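PDB 2I6D: RNA methyltransferase, TrmH family from Porphyromonas gingivalis, which probably binds RNA and transfers a methyl group to it, as a knotted SPOUT-class methyltransferase of the TrmH family. Local coordinates for residues A[44-49]-A[88-93]. Residues are numbered along the deposited sequence; the frame is centred on the assembly and turned at random. Where two conformers were deposited one is given.
Sequences RCRMLV and MAVFDL
The Phe91 ring meets Arg44 and Cys45 along one side: Arg44 O lies at its edge, close to the ring plane, while Cys45 comes in obliquely, its CB 3.7 Å from Phe91 CE1. Cys45 SG, anti to the backbone N (chi1 -179°), sits 5.0 Å from the centroid of the Phe91 ring in an oblique sulfur-aromatic contact. On the sheet face that carries Cys45 and Phe91, Leu48 CD1 rests on Ala89 CB at 3.7 Å. On the opposite face of the sheet, Met47 CB packs against Val90 CB, and helix 7-15 covers Val90 with Phe12 and Leu13. The Asp92 and Arg44 side chains lie side by side and point the same way, carboxylate and guanidinium planes 19° apart; they touch through the aliphatic part of Arg44, Asp92 OD2 to Arg44 CB at 3.6 Å. The Arg44 guanidinium instead salt-bridges Asp63, and that of Arg46 salt-bridges Glu25. Between the strands, Asp92 N donates to Arg44 O, Val90 N to Met47 O at 2.7 Å, and Val49 and Met88 exchange a reciprocal pair of bonds. Val90 O takes two donors, Arg46 N at 2.8 Å and, weakly, Met47 N at 3.4 Å. Arg46 and Met47 thus both face Val90, shifting the register by one residue: a classic beta bulge in the antiparallel centre of the four-stranded mixed sheet of the N-terminal domain, whose sequence matches the MRM3-like substrate-binding family.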
loop_
_atom_site.group_PDB
_atom_site.type_symbol
_atom_site.label_atom_id
_atom_site.label_comp_id
_atom_site.label_asym_id
_atom_site.label_seq_id
_atom_site.Cartn_x
_atom_site.Cartn_y
_atom_site.Cartn_z
ATOM N N ARG A 44 10.285 8.928 8.417
ATOM C CA ARG A 44 11.071 9.409 9.532
ATOM C C ARG A 44 11.558 8.202 10.308
ATOM O O ARG A 44 10.767 7.515 10.938
ATOM C CB ARG A 44 10.196 10.267 10.430
ATOM C CG ARG A 44 10.904 11.425 11.094
ATOM C CD ARG A 44 11.902 10.953 12.103
ATOM N NE ARG A 44 12.454 12.072 12.868
ATOM C CZ ARG A 44 13.372 11.946 13.825
ATOM N NH1 ARG A 44 13.808 13.037 14.478
ATOM N NH2 ARG A 44 13.850 10.735 14.140
ATOM N N CYS A 45 12.862 7.969 10.287
ATOM C CA CYS A 45 13.429 6.817 10.982
ATOM C C CYS A 45 13.695 7.118 12.476
ATOM O O CYS A 45 14.369 8.093 12.810
ATOM C CB CYS A 45 14.689 6.337 10.264
ATOM S SG CYS A 45 15.404 4.882 11.070
ATOM N N ARG A 46 13.137 6.272 13.342
ATOM C CA ARG A 46 13.208 6.350 14.803
ATOM C C ARG A 46 14.358 5.479 15.339
ATOM O O ARG A 46 15.010 5.795 16.333
ATOM C CB ARG A 46 11.862 5.803 15.315
ATOM C CG ARG A 46 11.526 5.938 16.795
ATOM C CD ARG A 46 10.028 5.646 16.982
ATOM N NE ARG A 46 9.674 5.259 18.341
ATOM C CZ ARG A 46 8.427 5.147 18.796
ATOM N NH1 ARG A 46 8.206 4.796 20.058
ATOM N NH2 ARG A 46 7.399 5.396 17.999
HETATM N N MSE A 47 14.539 4.331 14.688
HETATM C CA MSE A 47 15.477 3.321 15.145
HETATM C C MSE A 47 15.974 2.507 13.951
HETATM O O MSE A 47 15.209 2.220 13.031
HETATM C CB MSE A 47 14.791 2.417 16.166
HETATM C CG MSE A 47 15.556 1.166 16.515
HETATM SE SE MSE A 47 14.804 0.280 18.123
HETATM C CE MSE A 47 15.919 1.149 19.455
ATOM N N LEU A 48 17.258 2.160 13.975
ATOM C CA LEU A 48 17.873 1.366 12.909
ATOM C C LEU A 48 18.822 0.382 13.575
ATOM O O LEU A 48 19.737 0.773 14.284
ATOM C CB LEU A 48 18.608 2.266 11.921
ATOM C CG LEU A 48 19.183 1.577 10.688
ATOM C CD1 LEU A 48 18.060 0.970 9.817
ATOM C CD2 LEU A 48 20.015 2.572 9.880
ATOM N N VAL A 49 18.583 -0.901 13.355
ATOM C CA VAL A 49 19.302 -1.966 14.067
ATOM C C VAL A 49 19.854 -2.890 12.986
ATOM O O VAL A 49 19.109 -3.323 12.096
ATOM C CB VAL A 49 18.315 -2.713 14.953
ATOM C CG1 VAL A 49 18.886 -3.980 15.474
ATOM C CG2 VAL A 49 17.901 -1.816 16.126
HETATM N N MSE A 88 16.858 -3.929 10.449
HETATM C CA MSE A 88 15.467 -3.655 10.739
HETATM C C MSE A 88 15.391 -2.186 11.118
HETATM O O MSE A 88 16.149 -1.722 11.982
HETATM C CB MSE A 88 14.977 -4.560 11.884
HETATM C CG MSE A 88 13.469 -4.486 12.144
HETATM SE SE MSE A 88 12.929 -5.975 13.357
HETATM C CE MSE A 88 10.981 -5.622 13.381
ATOM N N ALA A 89 14.506 -1.450 10.444
ATOM C CA ALA A 89 14.293 -0.020 10.711
ATOM C C ALA A 89 12.934 0.173 11.349
ATOM O O ALA A 89 12.001 -0.561 11.057
ATOM C CB ALA A 89 14.386 0.794 9.374
ATOM N N VAL A 90 12.807 1.185 12.205
ATOM C CA VAL A 90 11.509 1.577 12.689
ATOM C C VAL A 90 11.276 2.992 12.160
ATOM O O VAL A 90 12.115 3.880 12.376
ATOM C CB VAL A 90 11.413 1.551 14.227
ATOM C CG1 VAL A 90 10.032 2.091 14.656
ATOM C CG2 VAL A 90 11.599 0.106 14.770
ATOM N N PHE A 91 10.160 3.181 11.462
ATOM C CA PHE A 91 9.776 4.484 10.919
ATOM C C PHE A 91 8.517 4.959 11.581
ATOM O O PHE A 91 7.691 4.142 12.015
ATOM C CB PHE A 91 9.474 4.378 9.424
ATOM C CG PHE A 91 10.670 4.047 8.579
ATOM C CD1 PHE A 91 11.681 4.990 8.360
ATOM C CD2 PHE A 91 10.760 2.810 7.954
ATOM C CE1 PHE A 91 12.797 4.677 7.557
ATOM C CE2 PHE A 91 11.856 2.501 7.123
ATOM C CZ PHE A 91 12.874 3.441 6.936
ATOM N N ASP A 92 8.343 6.285 11.626
ATOM C CA ASP A 92 7.085 6.872 12.011
ATOM C C ASP A 92 6.001 6.539 10.999
ATOM O O ASP A 92 6.200 6.650 9.776
ATOM C CB ASP A 92 7.209 8.398 12.059
ATOM C CG ASP A 92 7.933 8.902 13.293
ATOM O OD1 ASP A 92 8.303 8.091 14.178
ATOM O OD2 ASP A 92 8.110 10.132 13.364
ATOM N N LEU A 93 4.841 6.159 11.517
ATOM C CA LEU A 93 3.641 6.049 10.721
ATOM C C LEU A 93 3.309 7.468 10.233
ATOM O O LEU A 93 3.283 8.401 11.038
ATOM C CB LEU A 93 2.540 5.500 11.627
ATOM C CG LEU A 93 1.437 4.578 11.138
ATOM C CD1 LEU A 93 1.992 3.410 10.372
ATOM C CD2 LEU A 93 0.650 4.083 12.344
HETATM O O HOH W 1 7.413 8.743 8.579
HETATM O O HOH W 2 7.040 7.009 16.182
#